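Side-chain contacts in archaeal flagellar ATP-binding protein FlaH (PDB 4WIA), which is probably a component of the archaellum, the archaeal flagellum, and probably binds and hydrolyses ATP: residues V58-T63 / L68-Q73; V95-L98 / K103-D106; K110-M113 / F118-K121. All coordinates share one frame; numbering follows the deposited sequence.

Interaction 1. Residues V58-T63 / L68-Q73; sequences VTYVST and LEFIKQ
Tyr60 of strand 58-62 and Phe70 of helix 67-76 meet ring to ring in a buried edge-to-face pair. CB of Tyr60 points toward the helix. CG lies anti to the backbone N (chi1 -164°), which carries the ring out from the strand with one face turned to Phe70. Further along, CD2 comes within 4.1 Å of Phe70 CZ. CE2 makes the closest approach, 4.0 Å from Phe70 CE1, and CZ is 4.1 Å from that same CE1. Phe70 CE1 stands over the centre of the Tyr60 ring, 3.9 Å above its plane. The centroids are 5.0 Å apart and the planes meet at 51°, so the pair is tilted well short of a perpendicular T. At the tip, Tyr60 OH turns to another partner, Asp127 OD2, in a hydrogen bond. This bond fixes the far end of the ring. Asp127 ends strand 123-127, a place consistent with the Walker B aspartate of P-loop ATPases. The Tyr60 side chain is also about 5 Å from that of Ser41, a probable magnesium ligand. The pair packs the crossover helix of a beta-alpha-beta unit, 67-76, onto its first strand in this P-loop NTPase fold. Helix 40-53, which follows the P-loop, touches Tyr60 through Cys44 and Gln45, and Tyr92 of strand 90-94 stacks on Phe70.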
loop_
_atom_site.group_PDB
_atom_site.type_symbol
_atom_site.label_atom_id
_atom_site.label_comp_id
_atom_site.label_asym_id
_atom_site.label_seq_id
_atom_site.Cartn_x
_atom_site.Cartn_y
_atom_site.Cartn_z
ATOM N N VAL A 58 -8.821 -12.207 3.177
ATOM C CA VAL A 58 -10.210 -12.372 2.934
ATOM C C VAL A 58 -10.522 -13.846 2.635
ATOM O O VAL A 58 -9.786 -14.497 1.892
ATOM C CB VAL A 58 -10.638 -11.515 1.730
ATOM C CG1 VAL A 58 -12.098 -11.746 1.404
ATOM C CG2 VAL A 58 -10.420 -10.044 2.018
ATOM N N THR A 59 -11.638 -14.331 3.167
ATOM C CA THR A 59 -12.267 -15.519 2.699
ATOM C C THR A 59 -13.523 -15.143 1.935
ATOM O O THR A 59 -14.369 -14.383 2.448
ATOM C CB THR A 59 -12.696 -16.426 3.865
ATOM O OG1 THR A 59 -11.526 -16.914 4.517
ATOM C CG2 THR A 59 -13.511 -17.660 3.366
ATOM N N TYR A 60 -13.678 -15.692 0.730
ATOM C CA TYR A 60 -14.869 -15.423 -0.055
ATOM C C TYR A 60 -15.568 -16.740 -0.349
ATOM O O TYR A 60 -15.033 -17.543 -1.085
ATOM C CB TYR A 60 -14.476 -14.677 -1.331
ATOM C CG TYR A 60 -15.617 -13.985 -2.077
ATOM C CD1 TYR A 60 -16.684 -14.691 -2.566
ATOM C CD2 TYR A 60 -15.595 -12.623 -2.297
ATOM C CE1 TYR A 60 -17.728 -14.094 -3.230
ATOM C CE2 TYR A 60 -16.625 -11.992 -2.991
ATOM C CZ TYR A 60 -17.677 -12.708 -3.457
ATOM O OH TYR A 60 -18.732 -12.131 -4.150
ATOM N N VAL A 61 -16.782 -16.925 0.182
ATOM C CA VAL A 61 -17.553 -18.109 -0.014
ATOM C C VAL A 61 -18.669 -17.746 -0.984
ATOM O O VAL A 61 -19.511 -16.929 -0.659
ATOM C CB VAL A 61 -18.176 -18.593 1.307
ATOM C CG1 VAL A 61 -18.988 -19.896 1.120
ATOM C CG2 VAL A 61 -17.114 -18.789 2.367
ATOM N N SER A 62 -18.677 -18.388 -2.147
ATOM C CA SER A 62 -19.629 -18.128 -3.201
ATOM C C SER A 62 -20.532 -19.371 -3.461
ATOM O O SER A 62 -20.034 -20.437 -3.732
ATOM C CB SER A 62 -18.886 -17.836 -4.513
ATOM O OG SER A 62 -19.791 -17.674 -5.593
ATOM N N THR A 63 -21.838 -19.161 -3.489
ATOM C CA THR A 63 -22.776 -20.137 -3.970
ATOM C C THR A 63 -23.007 -20.072 -5.461
ATOM O O THR A 63 -23.900 -20.730 -5.952
ATOM C CB THR A 63 -24.139 -19.908 -3.292
ATOM O OG1 THR A 63 -24.568 -18.548 -3.463
ATOM C CG2 THR A 63 -24.010 -20.170 -1.814
ATOM N N LEU A 68 -12.583 -20.491 -11.316
ATOM C CA LEU A 68 -12.266 -20.013 -12.642
ATOM C C LEU A 68 -13.158 -18.803 -12.999
ATOM O O LEU A 68 -12.650 -17.734 -13.341
ATOM C CB LEU A 68 -12.467 -21.160 -13.609
ATOM C CG LEU A 68 -12.128 -21.171 -15.072
ATOM C CD1 LEU A 68 -13.302 -20.805 -15.965
ATOM C CD2 LEU A 68 -10.952 -20.251 -15.263
ATOM N N GLU A 69 -14.476 -18.970 -12.839
ATOM C CA GLU A 69 -15.436 -17.917 -13.107
ATOM C C GLU A 69 -15.160 -16.701 -12.232
ATOM O O GLU A 69 -15.246 -15.587 -12.692
ATOM C CB GLU A 69 -16.873 -18.411 -12.912
ATOM C CG GLU A 69 -17.302 -19.582 -13.787
ATOM C CD GLU A 69 -18.667 -20.196 -13.360
ATOM O OE1 GLU A 69 -19.524 -20.312 -14.255
ATOM O OE2 GLU A 69 -18.922 -20.573 -12.156
ATOM N N PHE A 70 -14.791 -16.916 -10.990
ATOM C CA PHE A 70 -14.456 -15.827 -10.083
ATOM C C PHE A 70 -13.207 -15.044 -10.575
ATOM O O PHE A 70 -13.194 -13.797 -10.598
ATOM C CB PHE A 70 -14.240 -16.354 -8.674
ATOM C CG PHE A 70 -13.976 -15.305 -7.671
ATOM C CD1 PHE A 70 -15.015 -14.501 -7.213
ATOM C CD2 PHE A 70 -12.706 -15.087 -7.157
ATOM C CE1 PHE A 70 -14.784 -13.494 -6.258
ATOM C CE2 PHE A 70 -12.492 -14.077 -6.240
ATOM C CZ PHE A 70 -13.510 -13.272 -5.804
ATOM N N ILE A 71 -12.170 -15.762 -10.955
ATOM C CA ILE A 71 -11.004 -15.082 -11.455
ATOM C C ILE A 71 -11.358 -14.222 -12.688
ATOM O O ILE A 71 -10.910 -13.075 -12.791
ATOM C CB ILE A 71 -9.904 -16.072 -11.776
ATOM C CG1 ILE A 71 -9.331 -16.628 -10.478
ATOM C CG2 ILE A 71 -8.791 -15.427 -12.607
ATOM C CD1 ILE A 71 -8.646 -17.954 -10.699
ATOM N N LYS A 72 -12.165 -14.764 -13.604
ATOM C CA LYS A 72 -12.560 -14.006 -14.755
ATOM C C LYS A 72 -13.383 -12.793 -14.350
ATOM O O LYS A 72 -13.207 -11.732 -14.932
ATOM C CB LYS A 72 -13.389 -14.811 -15.757
ATOM C CG LYS A 72 -12.768 -16.130 -16.089
ATOM C CD LYS A 72 -13.087 -16.555 -17.476
ATOM C CE LYS A 72 -14.231 -17.517 -17.629
ATOM N NZ LYS A 72 -13.984 -18.298 -18.873
ATOM N N GLN A 73 -14.327 -12.988 -13.431
ATOM C CA GLN A 73 -15.208 -11.926 -13.025
ATOM C C GLN A 73 -14.403 -10.800 -12.345
ATOM O O GLN A 73 -14.551 -9.635 -12.704
ATOM C CB GLN A 73 -16.256 -12.439 -12.071
ATOM C CG GLN A 73 -16.859 -11.358 -11.206
ATOM C CD GLN A 73 -17.806 -10.461 -11.957
ATOM O OE1 GLN A 73 -18.004 -10.634 -13.147
ATOM N NE2 GLN A 73 -18.424 -9.511 -11.268
#

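Interaction 2. Residues V95-L98 / K103-D106; sequences VYPL and KKKD
Pro97 and Lys104 carry the apolar part of this contact, with Leu98 beside them. The outer part of the Lys104 chain lies obliquely against the CB corner of the proline ring. Lys104 CD lies 3.8 Å from Pro97 CB, and CE and NZ stay equally near that carbon. The lysine chain starts with CG anti to the backbone N and then bends sharply at chi2 (-91°), which brings its outer half to that corner. Leu98 contributes through one methyl. Its CD2 comes 3.5 Å from the backbone O of Lys104, a plain van der Waals approach. The backbones are close here, with Leu98 CA and Lys104 CA 5.9 Å apart.

Backbone atoms of the helix also take part. Pro97 O is 3.4 Å from Lys104 CB, and no hydrogen bond joins the two segments. The setting is the start of the short helix 96-100. Val95 is its N-cap, and Pro97 stands in the first turn, a place that suits a residue without an N-H. A weak bond from Leu98 N to Val95 O, 3.0 Å long, belongs to this turn. The chain leaves the helix and comes back past it as the loop that leads to helix 108-114.

The charged part lies within the loop. Lys104 NZ forms a salt bridge with Asp106 OD2 at 3.2 Å, weak as a hydrogen bond. The bridge probably helps to keep the ammonium group near the proline. Leu98 also packs on Phe108 of helix 108-114 and on Asn135.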
loop_
_atom_site.group_PDB
_atom_site.type_symbol
_atom_site.label_atom_id
_atom_site.label_comp_id
_atom_site.label_asym_id
_atom_site.label_seq_id
_atom_site.Cartn_x
_atom_site.Cartn_y
_atom_site.Cartn_z
ATOM N N VAL A 95 -19.101 -23.133 -3.313
ATOM C CA VAL A 95 -20.048 -24.124 -2.829
ATOM C C VAL A 95 -20.617 -24.954 -4.007
ATOM O O VAL A 95 -21.713 -24.670 -4.529
ATOM C CB VAL A 95 -21.161 -23.436 -2.039
ATOM C CG1 VAL A 95 -22.092 -24.492 -1.420
ATOM C CG2 VAL A 95 -20.550 -22.560 -0.949
ATOM N N TYR A 96 -19.862 -25.957 -4.440
ATOM C CA TYR A 96 -20.188 -26.709 -5.700
ATOM C C TYR A 96 -21.605 -27.218 -5.819
ATOM O O TYR A 96 -22.205 -27.139 -6.891
ATOM C CB TYR A 96 -19.226 -27.880 -5.913
ATOM C CG TYR A 96 -17.792 -27.422 -6.025
ATOM C CD1 TYR A 96 -17.379 -26.672 -7.127
ATOM C CD2 TYR A 96 -16.857 -27.673 -4.994
ATOM C CE1 TYR A 96 -16.077 -26.198 -7.232
ATOM C CE2 TYR A 96 -15.548 -27.209 -5.090
ATOM C CZ TYR A 96 -15.170 -26.468 -6.214
ATOM O OH TYR A 96 -13.881 -26.015 -6.342
ATOM N N PRO A 97 -22.147 -27.765 -4.728
ATOM C CA PRO A 97 -23.485 -28.330 -4.899
ATOM C C PRO A 97 -24.558 -27.278 -5.234
ATOM O O PRO A 97 -25.571 -27.616 -5.893
ATOM C CB PRO A 97 -23.774 -29.010 -3.543
ATOM C CG PRO A 97 -22.461 -29.134 -2.839
ATOM C CD PRO A 97 -21.540 -28.106 -3.416
ATOM N N LEU A 98 -24.374 -26.041 -4.768
ATOM C CA LEU A 98 -25.323 -24.996 -5.119
ATOM C C LEU A 98 -25.017 -24.422 -6.482
ATOM O O LEU A 98 -25.941 -23.995 -7.157
ATOM C CB LEU A 98 -25.398 -23.883 -4.078
ATOM C CG LEU A 98 -26.162 -24.351 -2.831
ATOM C CD1 LEU A 98 -26.133 -23.305 -1.733
ATOM C CD2 LEU A 98 -27.623 -24.700 -3.115
ATOM N N LYS A 103 -30.899 -25.669 -6.360
ATOM C CA LYS A 103 -31.769 -26.149 -5.278
ATOM C C LYS A 103 -31.367 -27.454 -4.548
ATOM O O LYS A 103 -32.170 -28.029 -3.804
ATOM C CB LYS A 103 -33.245 -26.186 -5.789
ATOM C CG LYS A 103 -34.011 -24.941 -5.345
ATOM C CD LYS A 103 -35.038 -24.411 -6.335
ATOM C CE LYS A 103 -35.745 -23.226 -5.705
ATOM N NZ LYS A 103 -36.971 -23.653 -4.986
ATOM N N LYS A 104 -30.110 -27.868 -4.710
ATOM C CA LYS A 104 -29.545 -29.000 -3.967
ATOM C C LYS A 104 -29.566 -28.687 -2.473
ATOM O O LYS A 104 -29.276 -27.573 -2.090
ATOM C CB LYS A 104 -28.117 -29.281 -4.446
ATOM C CG LYS A 104 -27.648 -30.734 -4.199
ATOM C CD LYS A 104 -26.957 -30.899 -2.852
ATOM C CE LYS A 104 -25.971 -32.068 -2.865
ATOM N NZ LYS A 104 -25.053 -32.032 -1.691
ATOM N N LYS A 105 -29.956 -29.661 -1.650
ATOM C CA LYS A 105 -30.169 -29.483 -0.191
ATOM C C LYS A 105 -29.185 -30.268 0.695
ATOM O O LYS A 105 -28.797 -31.370 0.359
ATOM C CB LYS A 105 -31.652 -29.772 0.122
ATOM C CG LYS A 105 -32.436 -28.582 -0.449
ATOM C CD LYS A 105 -33.858 -28.186 -0.017
ATOM C CE LYS A 105 -34.543 -27.402 -1.141
ATOM N NZ LYS A 105 -35.508 -26.445 -0.559
ATOM N N ASP A 106 -28.750 -29.674 1.801
ATOM C CA ASP A 106 -27.594 -30.194 2.539
ATOM C C ASP A 106 -27.330 -29.388 3.833
ATOM O O ASP A 106 -27.960 -28.349 4.067
ATOM C CB ASP A 106 -26.388 -30.118 1.612
ATOM C CG ASP A 106 -25.187 -30.832 2.141
ATOM O OD1 ASP A 106 -24.614 -30.395 3.164
ATOM O OD2 ASP A 106 -24.791 -31.828 1.528
#

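Interaction 3. Residues K110-M113 / F118-K121; sequences KKVM and FYEK
Tyr119 has CG anti to its own carbonyl carbon (chi1 -53°), and this sends its ring out toward Val112 of helix 108-114. Val112 has CG1 on the side away from its backbone N, beside the carbonyl carbon, which places that methyl near the incoming hydroxyl. The central bond is short: Tyr119 OH gives its proton to the backbone O of Val112 at 2.6 Å. It is not straight along the carbonyl. The angle at the oxygen is 143°, and the donor stands above the carbonyl plane, tilted 35° out of it. Seen from the ring, Val112 O lies in its plane at the edge, 3.3 Å from Tyr119 CE2. Val112 CG1 is also in van der Waals contact with the hydroxyl, 3.7 Å from Tyr119 OH. One face of the tyrosine ring is covered within its own segment by Phe118 CB, 3.8 Å above the plane, which probably limits how far the ring can turn. The Phe118 ring lies near the carbonyls of Lys111 and Val112, but only loosely. Val112 is near the C-terminal end of its helix, where carbonyls tend to lack a helical partner, and the phenol supplies a donor. A phenylalanine in place of Tyr119 would probably leave Val112 O without this donor in a buried setting and set the ring edge free to shift. The contact joins helix 108-114 to the short, weakly bonded helical turn that follows it, and both lie against the sheet. Tyr119 and Val112 both rest on Phe126 of strand 123-127. Helix 142-153 packs alongside, with Leu145 on Val112 and the Phe148 ring edge-to-face with Tyr119.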
loop_
_atom_site.group_PDB
_atom_site.type_symbol
_atom_site.label_atom_id
_atom_site.label_comp_id
_atom_site.label_asym_id
_atom_site.label_seq_id
_atom_site.Cartn_x
_atom_site.Cartn_y
_atom_site.Cartn_z
ATOM N N LYS A 110 -24.116 -25.981 9.009
ATOM C CA LYS A 110 -23.157 -26.697 9.838
ATOM C C LYS A 110 -21.736 -26.547 9.279
ATOM O O LYS A 110 -20.827 -26.218 10.020
ATOM C CB LYS A 110 -23.582 -28.152 9.903
ATOM C CG LYS A 110 -22.622 -29.045 10.672
ATOM C CD LYS A 110 -23.099 -30.478 10.692
ATOM C CE LYS A 110 -21.985 -31.381 11.174
ATOM N NZ LYS A 110 -22.496 -32.723 11.524
ATOM N N LYS A 111 -21.568 -26.746 7.967
ATOM C CA LYS A 111 -20.265 -26.518 7.291
ATOM C C LYS A 111 -19.732 -25.094 7.479
ATOM O O LYS A 111 -18.554 -24.868 7.769
ATOM C CB LYS A 111 -20.380 -26.787 5.784
ATOM C CG LYS A 111 -20.353 -28.258 5.390
ATOM C CD LYS A 111 -19.039 -28.678 4.689
ATOM C CE LYS A 111 -19.091 -30.033 3.991
ATOM N NZ LYS A 111 -18.727 -31.238 4.800
ATOM N N VAL A 112 -20.618 -24.135 7.286
ATOM C CA VAL A 112 -20.283 -22.747 7.500
ATOM C C VAL A 112 -19.764 -22.496 8.918
ATOM O O VAL A 112 -18.809 -21.745 9.109
ATOM C CB VAL A 112 -21.530 -21.851 7.231
ATOM C CG1 VAL A 112 -21.390 -20.470 7.874
ATOM C CG2 VAL A 112 -21.762 -21.756 5.740
HETATM N N MSE A 113 -20.425 -23.088 9.914
HETATM C CA MSE A 113 -20.079 -22.785 11.304
HETATM C C MSE A 113 -18.834 -23.519 11.734
HETATM O O MSE A 113 -18.154 -23.094 12.657
HETATM C CB MSE A 113 -21.228 -23.008 12.258
HETATM C CG MSE A 113 -22.441 -22.203 11.820
HETATM SE SE MSE A 113 -24.024 -22.455 12.959
HETATM C CE MSE A 113 -23.036 -22.622 14.670
ATOM N N PHE A 118 -11.984 -20.822 7.239
ATOM C CA PHE A 118 -12.614 -19.632 6.802
ATOM C C PHE A 118 -12.239 -18.492 7.729
ATOM O O PHE A 118 -12.002 -17.361 7.248
ATOM C CB PHE A 118 -14.158 -19.722 6.784
ATOM C CG PHE A 118 -14.739 -20.750 5.864
ATOM C CD1 PHE A 118 -13.975 -21.420 4.926
ATOM C CD2 PHE A 118 -16.095 -21.024 5.941
ATOM C CE1 PHE A 118 -14.554 -22.363 4.095
ATOM C CE2 PHE A 118 -16.674 -21.989 5.144
ATOM C CZ PHE A 118 -15.893 -22.659 4.213
ATOM N N TYR A 119 -12.204 -18.774 9.027
ATOM C CA TYR A 119 -12.178 -17.737 10.076
ATOM C C TYR A 119 -10.771 -17.384 10.512
ATOM O O TYR A 119 -10.567 -16.464 11.308
ATOM C CB TYR A 119 -13.074 -18.127 11.276
ATOM C CG TYR A 119 -14.434 -18.451 10.794
ATOM C CD1 TYR A 119 -15.276 -17.437 10.343
ATOM C CD2 TYR A 119 -14.853 -19.784 10.640
ATOM C CE1 TYR A 119 -16.519 -17.723 9.783
ATOM C CE2 TYR A 119 -16.085 -20.075 10.097
ATOM C CZ TYR A 119 -16.896 -19.021 9.638
ATOM O OH TYR A 119 -18.129 -19.277 9.083
ATOM N N GLU A 120 -9.779 -17.971 9.876
ATOM C CA GLU A 120 -8.417 -17.468 10.083
ATOM C C GLU A 120 -8.205 -16.136 9.356
ATOM O O GLU A 120 -7.287 -15.438 9.667
ATOM C CB GLU A 120 -7.372 -18.465 9.581
ATOM C CG GLU A 120 -7.519 -19.903 10.095
ATOM C CD GLU A 120 -6.498 -20.814 9.416
ATOM O OE1 GLU A 120 -5.709 -21.448 10.122
ATOM O OE2 GLU A 120 -6.460 -20.849 8.168
ATOM N N LYS A 121 -9.061 -15.750 8.426
ATOM C CA LYS A 121 -8.853 -14.492 7.703
ATOM C C LYS A 121 -9.524 -13.342 8.394
ATOM O O LYS A 121 -10.305 -13.570 9.333
ATOM C CB LYS A 121 -9.377 -14.595 6.266
ATOM C CG LYS A 121 -8.874 -15.782 5.485
ATOM C CD LYS A 121 -7.376 -15.910 5.580
ATOM C CE LYS A 121 -6.870 -16.840 4.499
ATOM N NZ LYS A 121 -5.444 -17.183 4.750
#

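How the interactions relate
The three contacts follow one another along the chain, each closing a short excursion; none nests in or crosses another. Interaction 1 comes first and ties strand 58-62 to helix 67-76. The chain then runs through helix 82-87 and strand 90-94, which pairs with strand 58-62. Interaction 2 brings the loop after helix 96-100 back onto that helix's first turn. It meets interaction 1 at the strand end, where Ser62 O probably accepts a hydrogen bond from Val95 N. Interaction 3 closes the bend from helix 108-114 into the helical turn after it. It reaches back to strand 58-62 through a probable hydrogen bond between Thr59 OG1 and Phe118 O. Interactions 2 and 3 adjoin in sequence without touching.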